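Local coordinates for putative immunoglobulin-blocking virulence protein (Mycoplasma mycoides subsp. capri, PDB 7ADK) that probably binds antibodies at the mycoplasma surface and, together with a partner lipoprotein, promotes the dissociation of antibody from antigen, at residues 165-171 with 346-351; 423-429 with 457-463. All blocks are in the same frame, centred on the assembly; numbering follows the deposited sequence.

In the fold
The two contacts tie together different parts of the chain, with centres about 35 Å apart and nearest atoms about 23 Å apart, so neither touches the other. Interaction 1 lies nearer the middle, its centre about 17 Å from that of the chain, and fastens the loop between helix 153-157 and strand 174-178 to residues 346-351 of helix 339-351, across 174 intervening residues. Interaction 2 is local: 27 residues separate its segments, which follow the two parallel strands, 415-422 and 448-454, of one beta-alpha-beta unit. It sits about 29 Å from the chain centre and borders the lipoprotein chain, whereas no other protein chain touches interaction 1. Along the sequence, the first contact closes before the second opens.

Interaction 1: 165-171 with 346-351; sequences KPYQNHT and RDNSEY
Arg346 donates from both NH1 (3.0 Å) and NH2 (2.9 Å) to Gln168 O, a bifurcated grip on a loop carbonyl. Its chi1 t, chi2 and chi3 m fold the guanidinium back onto Asp347, NE and NH2 each 2.8 Å from Asp347 OD1 in a salt bridge. Tyr167 OH donates to Asp347 OD2 at 2.7 Å, an oxygen that also accepts a hydrogen bond from Trp527. At the solvent-exposed edge of the contact, fully extended Lys165 (all t) forms a salt bridge, NZ to Glu350 OE2 at 2.8 Å. This is loop-on-helix packing: irregular, largely extended 165-168 meets residues 346-351 of helix 339-351, which widens into a pi-type turn at 347-351; the closest CA pair is Thr171-Arg346, 8.2 Å. Arg346 CZ stands 4.9 Å from the Tyr167 ring centroid, over the face, a cation-pi contact. Tyr167 (chi1 t) and Tyr351 (chi1 m) have nearly parallel rings, 21° apart, slid until they barely overlap: centroids 5.3 Å, CE2 to CE2 3.4 Å.

Interaction 2: 423-429 with 457-463; sequences VSNDEAY and KNSDQAF
Lys457 and Tyr429 contribute the largest buried areas, with Gln461 third. Lys457, a long, flexible cation able to satisfy a carbonyl and a carboxylate at once, runs out with chi1 and chi2 t, turns at chi3 (m) and brings NZ to 2.8 Å from both Ser424 O and Asp426 OD2, the latter a salt bridge. Here the helix begins, with Asn425 as N-cap, its OD1 accepting from Glu427 N at 3.0 Å. Ser424 and Lys457 have CA atoms 5.9 Å apart; the CA atoms of Tyr429 and Phe463 are 9.5 Å apart. Tyr429 (chi1 t) bridges that wider end, its ring packing while its hydroxyl donates: OH to Ala462 O is 2.7 Å, and the ring edge meets the Phe463 face, offset edge-to-face, centroids 5.8 Å apart, planes at 76°. The amide end of Gln461, closing the type I turn 458-461, comes over one face of the Tyr429 ring. Asp460 OD2 and Phe463 N are hydrogen-bonded to Asn678 and Glu680 of the lipoprotein chain. Val423 CG2 touches Phe463 CE1 at 3.8 Å, and both residues pack on Met454. The contact lies within the beta-alpha-beta crossover of strand 415-422, helix 426-442 and strand 448-454, joining the helix start to the loop before helix 464-467.

Interaction 1: 165-171 with 346-351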
ATOM      1  N   LYS A 165     -15.375  33.148  24.053  1.00 73.78           N
ATOM      2  CA  LYS A 165     -16.740  33.405  23.563  1.00 73.78           C
ATOM      3  C   LYS A 165     -17.489  32.073  23.429  1.00 73.78           C
ATOM      4  O   LYS A 165     -16.942  31.165  22.811  1.00 73.78           O
ATOM      5  CB  LYS A 165     -16.595  34.116  22.203  1.00 73.78           C
ATOM      6  CG  LYS A 165     -17.878  34.263  21.379  1.00 73.78           C
ATOM      7  CD  LYS A 165     -17.578  35.125  20.145  1.00 73.78           C
ATOM      8  CE  LYS A 165     -18.758  35.155  19.170  1.00 73.78           C
ATOM      9  NZ  LYS A 165     -18.503  36.079  18.043  1.00 73.78           N
ATOM     10  N   PRO A 166     -18.704  31.899  23.962  1.00 72.05           N
ATOM     11  CA  PRO A 166     -19.471  30.675  23.783  1.00 72.05           C
ATOM     12  C   PRO A 166     -19.981  30.551  22.343  1.00 72.05           C
ATOM     13  O   PRO A 166     -20.751  31.378  21.856  1.00 72.05           O
ATOM     14  CB  PRO A 166     -20.604  30.754  24.809  1.00 72.05           C
ATOM     15  CG  PRO A 166     -20.808  32.253  24.996  1.00 72.05           C
ATOM     16  CD  PRO A 166     -19.412  32.838  24.808  1.00 72.05           C
ATOM     17  N   TYR A 167     -19.582  29.487  21.655  1.00 68.69           N
ATOM     18  CA  TYR A 167     -20.064  29.187  20.304  1.00 68.69           C
ATOM     19  C   TYR A 167     -21.559  28.807  20.307  1.00 68.69           C
ATOM     20  O   TYR A 167     -22.034  28.204  21.268  1.00 68.69           O
ATOM     21  CB  TYR A 167     -19.192  28.070  19.731  1.00 68.69           C
ATOM     22  CG  TYR A 167     -19.400  27.763  18.260  1.00 68.69           C
ATOM     23  CD1 TYR A 167     -20.386  26.850  17.842  1.00 68.69           C
ATOM     24  CD2 TYR A 167     -18.566  28.369  17.309  1.00 68.69           C
ATOM     25  CE1 TYR A 167     -20.556  26.572  16.474  1.00 68.69           C
ATOM     26  CE2 TYR A 167     -18.730  28.091  15.942  1.00 68.69           C
ATOM     27  CZ  TYR A 167     -19.723  27.187  15.521  1.00 68.69           C
ATOM     28  OH  TYR A 167     -19.877  26.910  14.202  1.00 68.69           O
ATOM     29  N   GLN A 168     -22.307  29.106  19.238  1.00 74.05           N
ATOM     30  CA  GLN A 168     -23.636  28.529  19.010  1.00 74.05           C
ATOM     31  C   GLN A 168     -23.868  28.105  17.556  1.00 74.05           C
ATOM     32  O   GLN A 168     -23.532  28.822  16.614  1.00 74.05           O
ATOM     33  CB  GLN A 168     -24.722  29.434  19.596  1.00 74.05           C
ATOM     34  CG  GLN A 168     -26.127  28.972  19.203  1.00 74.05           C
ATOM     35  CD  GLN A 168     -27.234  29.427  20.125  1.00 74.05           C
ATOM     36  OE1 GLN A 168     -27.056  29.704  21.290  1.00 74.05           O
ATOM     37  NE2 GLN A 168     -28.441  29.430  19.654  1.00 74.05           N
ATOM     38  N   ASN A 169     -24.434  26.909  17.389  1.00 73.95           N
ATOM     39  CA  ASN A 169     -24.631  26.229  16.121  1.00 73.95           C
ATOM     40  C   ASN A 169     -25.942  26.655  15.426  1.00 73.95           C
ATOM     41  O   ASN A 169     -25.894  27.129  14.295  1.00 73.95           O
ATOM     42  CB  ASN A 169     -24.541  24.716  16.382  1.00 73.95           C
ATOM     43  CG  ASN A 169     -24.009  23.964  15.178  1.00 73.95           C
ATOM     44  OD1 ASN A 169     -24.493  24.091  14.073  1.00 73.95           O
ATOM     45  ND2 ASN A 169     -22.960  23.198  15.326  1.00 73.95           N
ATOM     46  N   HIS A 170     -27.104  26.556  16.082  1.00 78.02           N
ATOM     47  CA  HIS A 170     -28.361  27.069  15.522  1.00 78.02           C
ATOM     48  C   HIS A 170     -28.481  28.576  15.738  1.00 78.02           C
ATOM     49  O   HIS A 170     -28.977  29.068  16.748  1.00 78.02           O
ATOM     50  CB  HIS A 170     -29.590  26.296  16.011  1.00 78.02           C
ATOM     51  CG  HIS A 170     -29.780  24.944  15.365  1.00 78.02           C
ATOM     52  ND1 HIS A 170     -29.074  24.434  14.269  1.00 78.02           N
ATOM     53  CD2 HIS A 170     -30.757  24.058  15.699  1.00 78.02           C
ATOM     54  CE1 HIS A 170     -29.619  23.238  14.002  1.00 78.02           C
ATOM     55  NE2 HIS A 170     -30.627  22.988  14.848  1.00 78.02           N
ATOM     56  N   THR A 171     -28.008  29.311  14.740  1.00 79.05           N
ATOM     57  CA  THR A 171     -28.083  30.770  14.610  1.00 79.05           C
ATOM     58  C   THR A 171     -29.462  31.307  14.235  1.00 79.05           C
ATOM     59  O   THR A 171     -29.704  32.492  14.426  1.00 79.05           O
ATOM     60  CB  THR A 171     -27.108  31.228  13.525  1.00 79.05           C
ATOM     61  OG1 THR A 171     -27.332  30.498  12.361  1.00 79.05           O
ATOM     62  CG2 THR A 171     -25.663  31.005  13.905  1.00 79.05           C
ATOM     63  N   ARG A 346     -21.946  32.980   9.213  1.00 71.44           N
ATOM     64  CA  ARG A 346     -21.546  33.544  10.501  1.00 71.44           C
ATOM     65  C   ARG A 346     -20.096  33.211  10.813  1.00 71.44           C
ATOM     66  O   ARG A 346     -19.345  34.115  11.145  1.00 71.44           O
ATOM     67  CB  ARG A 346     -22.548  33.077  11.562  1.00 71.44           C
ATOM     68  CG  ARG A 346     -22.434  33.775  12.928  1.00 71.44           C
ATOM     69  CD  ARG A 346     -21.257  33.338  13.804  1.00 71.44           C
ATOM     70  NE  ARG A 346     -21.178  31.876  13.914  1.00 71.44           N
ATOM     71  CZ  ARG A 346     -21.943  31.089  14.620  1.00 71.44           C
ATOM     72  NH1 ARG A 346     -22.822  31.500  15.474  1.00 71.44           N
ATOM     73  NH2 ARG A 346     -21.815  29.821  14.467  1.00 71.44           N
ATOM     74  N   ASP A 347     -19.660  31.973  10.603  1.00 70.06           N
ATOM     75  CA  ASP A 347     -18.269  31.586  10.853  1.00 70.06           C
ATOM     76  C   ASP A 347     -17.248  32.244   9.900  1.00 70.06           C
ATOM     77  O   ASP A 347     -16.253  32.803  10.360  1.00 70.06           O
ATOM     78  CB  ASP A 347     -18.107  30.049  10.899  1.00 70.06           C
ATOM     79  CG  ASP A 347     -18.726  29.323  12.111  1.00 70.06           C
ATOM     80  OD1 ASP A 347     -19.651  29.853  12.753  1.00 70.06           O
ATOM     81  OD2 ASP A 347     -18.262  28.215  12.467  1.00 70.06           O
ATOM     82  N   ASN A 348     -17.477  32.258   8.586  1.00 67.89           N
ATOM     83  CA  ASN A 348     -16.575  32.909   7.627  1.00 67.89           C
ATOM     84  C   ASN A 348     -16.500  34.435   7.783  1.00 67.89           C
ATOM     85  O   ASN A 348     -15.473  35.038   7.472  1.00 67.89           O
ATOM     86  CB  ASN A 348     -16.979  32.530   6.199  1.00 67.89           C
ATOM     87  CG  ASN A 348     -16.661  31.100   5.819  1.00 67.89           C
ATOM     88  OD1 ASN A 348     -15.588  30.574   6.044  1.00 67.89           O
ATOM     89  ND2 ASN A 348     -17.579  30.415   5.213  1.00 67.89           N
ATOM     90  N   SER A 349     -17.564  35.067   8.267  1.00 70.52           N
ATOM     91  CA  SER A 349     -17.664  36.526   8.394  1.00 70.52           C
ATOM     92  C   SER A 349     -17.188  37.091   9.731  1.00 70.52           C
ATOM     93  O   SER A 349     -16.933  38.293   9.800  1.00 70.52           O
ATOM     94  CB  SER A 349     -19.081  36.991   8.087  1.00 70.52           C
ATOM     95  OG  SER A 349     -19.998  36.474   9.017  1.00 70.52           O
ATOM     96  N   GLU A 350     -17.056  36.275  10.781  1.00 71.95           N
ATOM     97  CA  GLU A 350     -16.649  36.758  12.109  1.00 71.95           C
ATOM     98  C   GLU A 350     -15.698  35.861  12.914  1.00 71.95           C
ATOM     99  O   GLU A 350     -15.011  36.398  13.781  1.00 71.95           O
ATOM    100  CB  GLU A 350     -17.894  37.136  12.931  1.00 71.95           C
ATOM    101  CG  GLU A 350     -18.415  36.019  13.845  1.00 71.95           C
ATOM    102  CD  GLU A 350     -19.765  36.343  14.498  1.00 71.95           C
ATOM    103  OE1 GLU A 350     -20.607  37.044  13.895  1.00 71.95           O
ATOM    104  OE2 GLU A 350     -19.982  35.887  15.645  1.00 71.95           O
ATOM    105  N   TYR A 351     -15.616  34.546  12.682  1.00 68.27           N
ATOM    106  CA  TYR A 351     -14.609  33.720  13.368  1.00 68.27           C
ATOM    107  C   TYR A 351     -13.272  33.748  12.647  1.00 68.27           C
ATOM    108  O   TYR A 351     -12.237  33.850  13.296  1.00 68.27           O
ATOM    109  CB  TYR A 351     -15.058  32.277  13.605  1.00 68.27           C
ATOM    110  CG  TYR A 351     -15.981  32.108  14.791  1.00 68.27           C
ATOM    111  CD1 TYR A 351     -15.542  32.437  16.085  1.00 68.27           C
ATOM    112  CD2 TYR A 351     -17.266  31.586  14.618  1.00 68.27           C
ATOM    113  CE1 TYR A 351     -16.398  32.298  17.186  1.00 68.27           C
ATOM    114  CE2 TYR A 351     -18.136  31.460  15.707  1.00 68.27           C
ATOM    115  CZ  TYR A 351     -17.707  31.835  16.987  1.00 68.27           C
ATOM    116  OH  TYR A 351     -18.568  31.751  18.024  1.00 68.27           O
TER

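Interaction 2: 423-429 with 457-463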
ATOM      1  N   VAL A 423       8.996  23.598   5.696  1.00 70.34           N
ATOM      2  CA  VAL A 423       9.893  22.774   6.522  1.00 70.34           C
ATOM      3  C   VAL A 423      10.246  21.427   5.889  1.00 70.34           C
ATOM      4  O   VAL A 423      10.961  20.634   6.496  1.00 70.34           O
ATOM      5  CB  VAL A 423       9.391  22.655   7.972  1.00 70.34           C
ATOM      6  CG1 VAL A 423       9.523  24.007   8.672  1.00 70.34           C
ATOM      7  CG2 VAL A 423       7.941  22.181   8.075  1.00 70.34           C
ATOM      8  N   SER A 424       9.830  21.160   4.645  1.00 70.66           N
ATOM      9  CA  SER A 424      10.460  20.116   3.828  1.00 70.66           C
ATOM     10  C   SER A 424      11.856  20.525   3.362  1.00 70.66           C
ATOM     11  O   SER A 424      12.690  19.655   3.112  1.00 70.66           O
ATOM     12  CB  SER A 424       9.611  19.734   2.623  1.00 70.66           C
ATOM     13  OG  SER A 424       9.590  20.747   1.645  1.00 70.66           O
ATOM     14  N   ASN A 425      12.138  21.831   3.286  1.00 78.07           N
ATOM     15  CA  ASN A 425      13.493  22.354   3.134  1.00 78.07           C
ATOM     16  C   ASN A 425      14.272  22.153   4.448  1.00 78.07           C
ATOM     17  O   ASN A 425      13.691  22.128   5.531  1.00 78.07           O
ATOM     18  CB  ASN A 425      13.352  23.843   2.763  1.00 78.07           C
ATOM     19  CG  ASN A 425      14.567  24.466   2.112  1.00 78.07           C
ATOM     20  OD1 ASN A 425      15.651  24.511   2.667  1.00 78.07           O
ATOM     21  ND2 ASN A 425      14.415  24.960   0.916  1.00 78.07           N
ATOM     22  N   ASP A 426      15.595  22.173   4.401  1.00 79.75           N
ATOM     23  CA  ASP A 426      16.431  21.914   5.575  1.00 79.75           C
ATOM     24  C   ASP A 426      17.114  23.187   6.080  1.00 79.75           C
ATOM     25  O   ASP A 426      17.508  23.234   7.240  1.00 79.75           O
ATOM     26  CB  ASP A 426      17.423  20.777   5.277  1.00 79.75           C
ATOM     27  CG  ASP A 426      16.746  19.414   5.099  1.00 79.75           C
ATOM     28  OD1 ASP A 426      15.895  19.048   5.917  1.00 79.75           O
ATOM     29  OD2 ASP A 426      17.063  18.693   4.138  1.00 79.75           O
ATOM     30  N   GLU A 427      17.163  24.256   5.281  1.00 79.66           N
ATOM     31  CA  GLU A 427      17.503  25.598   5.751  1.00 79.66           C
ATOM     32  C   GLU A 427      16.324  26.224   6.509  1.00 79.66           C
ATOM     33  O   GLU A 427      16.482  26.645   7.652  1.00 79.66           O
ATOM     34  CB  GLU A 427      17.958  26.467   4.580  1.00 79.66           C
ATOM     35  CG  GLU A 427      18.406  27.878   4.979  1.00 79.66           C
ATOM     36  CD  GLU A 427      19.732  27.979   5.736  1.00 79.66           C
ATOM     37  OE1 GLU A 427      20.309  26.953   6.155  1.00 79.66           O
ATOM     38  OE2 GLU A 427      20.222  29.114   5.910  1.00 79.66           O
ATOM     39  N   ALA A 428      15.111  26.216   5.941  1.00 77.88           N
ATOM     40  CA  ALA A 428      13.925  26.697   6.649  1.00 77.88           C
ATOM     41  C   ALA A 428      13.668  25.935   7.955  1.00 77.88           C
ATOM     42  O   ALA A 428      13.313  26.553   8.951  1.00 77.88           O
ATOM     43  CB  ALA A 428      12.696  26.611   5.753  1.00 77.88           C
ATOM     44  N   TYR A 429      13.876  24.620   8.015  1.00 76.32           N
ATOM     45  CA  TYR A 429      13.717  23.879   9.265  1.00 76.32           C
ATOM     46  C   TYR A 429      14.800  24.247  10.289  1.00 76.32           C
ATOM     47  O   TYR A 429      14.464  24.597  11.419  1.00 76.32           O
ATOM     48  CB  TYR A 429      13.645  22.380   8.985  1.00 76.32           C
ATOM     49  CG  TYR A 429      13.391  21.538  10.212  1.00 76.32           C
ATOM     50  CD1 TYR A 429      12.159  21.628  10.875  1.00 76.32           C
ATOM     51  CD2 TYR A 429      14.383  20.670  10.699  1.00 76.32           C
ATOM     52  CE1 TYR A 429      11.909  20.845  12.013  1.00 76.32           C
ATOM     53  CE2 TYR A 429      14.135  19.885  11.840  1.00 76.32           C
ATOM     54  CZ  TYR A 429      12.894  19.967  12.499  1.00 76.32           C
ATOM     55  OH  TYR A 429      12.645  19.191  13.580  1.00 76.32           O
ATOM     56  N   LYS A 457       9.439  14.840   4.588  1.00 70.36           N
ATOM     57  CA  LYS A 457      10.775  14.254   4.381  1.00 70.36           C
ATOM     58  C   LYS A 457      11.114  13.171   5.406  1.00 70.36           C
ATOM     59  O   LYS A 457      11.600  12.102   5.054  1.00 70.36           O
ATOM     60  CB  LYS A 457      11.800  15.393   4.368  1.00 70.36           C
ATOM     61  CG  LYS A 457      13.254  14.939   4.226  1.00 70.36           C
ATOM     62  CD  LYS A 457      14.212  16.117   4.051  1.00 70.36           C
ATOM     63  CE  LYS A 457      14.231  16.621   2.612  1.00 70.36           C
ATOM     64  NZ  LYS A 457      14.876  17.940   2.509  1.00 70.36           N
ATOM     65  N   ASN A 458      10.884  13.437   6.681  1.00 70.46           N
ATOM     66  CA  ASN A 458      11.175  12.557   7.807  1.00 70.46           C
ATOM     67  C   ASN A 458       9.977  12.538   8.753  1.00 70.46           C
ATOM     68  O   ASN A 458       9.603  13.578   9.280  1.00 70.46           O
ATOM     69  CB  ASN A 458      12.428  13.057   8.539  1.00 70.46           C
ATOM     70  CG  ASN A 458      13.767  12.846   7.889  1.00 70.46           C
ATOM     71  OD1 ASN A 458      14.748  13.391   8.310  1.00 70.46           O
ATOM     72  ND2 ASN A 458      13.896  12.065   6.865  1.00 70.46           N
ATOM     73  N   SER A 459       9.377  11.379   8.997  1.00 69.00           N
ATOM     74  CA  SER A 459       8.091  11.278   9.694  1.00 69.00           C
ATOM     75  C   SER A 459       8.169  11.473  11.208  1.00 69.00           C
ATOM     76  O   SER A 459       7.178  11.788  11.853  1.00 69.00           O
ATOM     77  CB  SER A 459       7.460   9.927   9.387  1.00 69.00           C
ATOM     78  OG  SER A 459       7.437   9.698   7.996  1.00 69.00           O
ATOM     79  N   ASP A 460       9.343  11.318  11.800  1.00 77.10           N
ATOM     80  CA  ASP A 460       9.627  11.522  13.219  1.00 77.10           C
ATOM     81  C   ASP A 460      10.097  12.952  13.536  1.00 77.10           C
ATOM     82  O   ASP A 460      10.430  13.246  14.679  1.00 77.10           O
ATOM     83  CB  ASP A 460      10.671  10.499  13.690  1.00 77.10           C
ATOM     84  CG  ASP A 460      12.048  10.664  13.037  1.00 77.10           C
ATOM     85  OD1 ASP A 460      12.129  10.957  11.824  1.00 77.10           O
ATOM     86  OD2 ASP A 460      13.064  10.474  13.746  1.00 77.10           O
ATOM     87  N   GLN A 461      10.144  13.841  12.542  1.00 72.70           N
ATOM     88  CA  GLN A 461      10.568  15.238  12.655  1.00 72.70           C
ATOM     89  C   GLN A 461       9.801  15.991  13.753  1.00 72.70           C
ATOM     90  O   GLN A 461       8.576  16.074  13.723  1.00 72.70           O
ATOM     91  CB  GLN A 461      10.356  15.863  11.278  1.00 72.70           C
ATOM     92  CG  GLN A 461      10.683  17.350  11.154  1.00 72.70           C
ATOM     93  CD  GLN A 461      10.406  17.942   9.783  1.00 72.70           C
ATOM     94  OE1 GLN A 461      10.703  19.083   9.508  1.00 72.70           O
ATOM     95  NE2 GLN A 461       9.834  17.229   8.848  1.00 72.70           N
ATOM     96  N   ALA A 462      10.519  16.529  14.736  1.00 73.24           N
ATOM     97  CA  ALA A 462       9.943  17.170  15.903  1.00 73.24           C
ATOM     98  C   ALA A 462       9.603  18.642  15.645  1.00 73.24           C
ATOM     99  O   ALA A 462      10.323  19.338  14.930  1.00 73.24           O
ATOM    100  CB  ALA A 462      10.916  17.004  17.069  1.00 73.24           C
ATOM    101  N   PHE A 463       8.540  19.148  16.279  1.00 69.37           N
ATOM    102  CA  PHE A 463       8.096  20.544  16.175  1.00 69.37           C
ATOM    103  C   PHE A 463       7.804  21.228  17.519  1.00 69.37           C
ATOM    104  O   PHE A 463       7.607  22.441  17.515  1.00 69.37           O
ATOM    105  CB  PHE A 463       6.897  20.668  15.223  1.00 69.37           C
ATOM    106  CG  PHE A 463       7.208  20.376  13.780  1.00 69.37           C
ATOM    107  CD1 PHE A 463       7.814  21.371  13.006  1.00 69.37           C
ATOM    108  CD2 PHE A 463       6.914  19.132  13.209  1.00 69.37           C
ATOM    109  CE1 PHE A 463       8.164  21.114  11.681  1.00 69.37           C
ATOM    110  CE2 PHE A 463       7.243  18.879  11.873  1.00 69.37           C
ATOM    111  CZ  PHE A 463       7.882  19.867  11.113  1.00 69.37           C
TER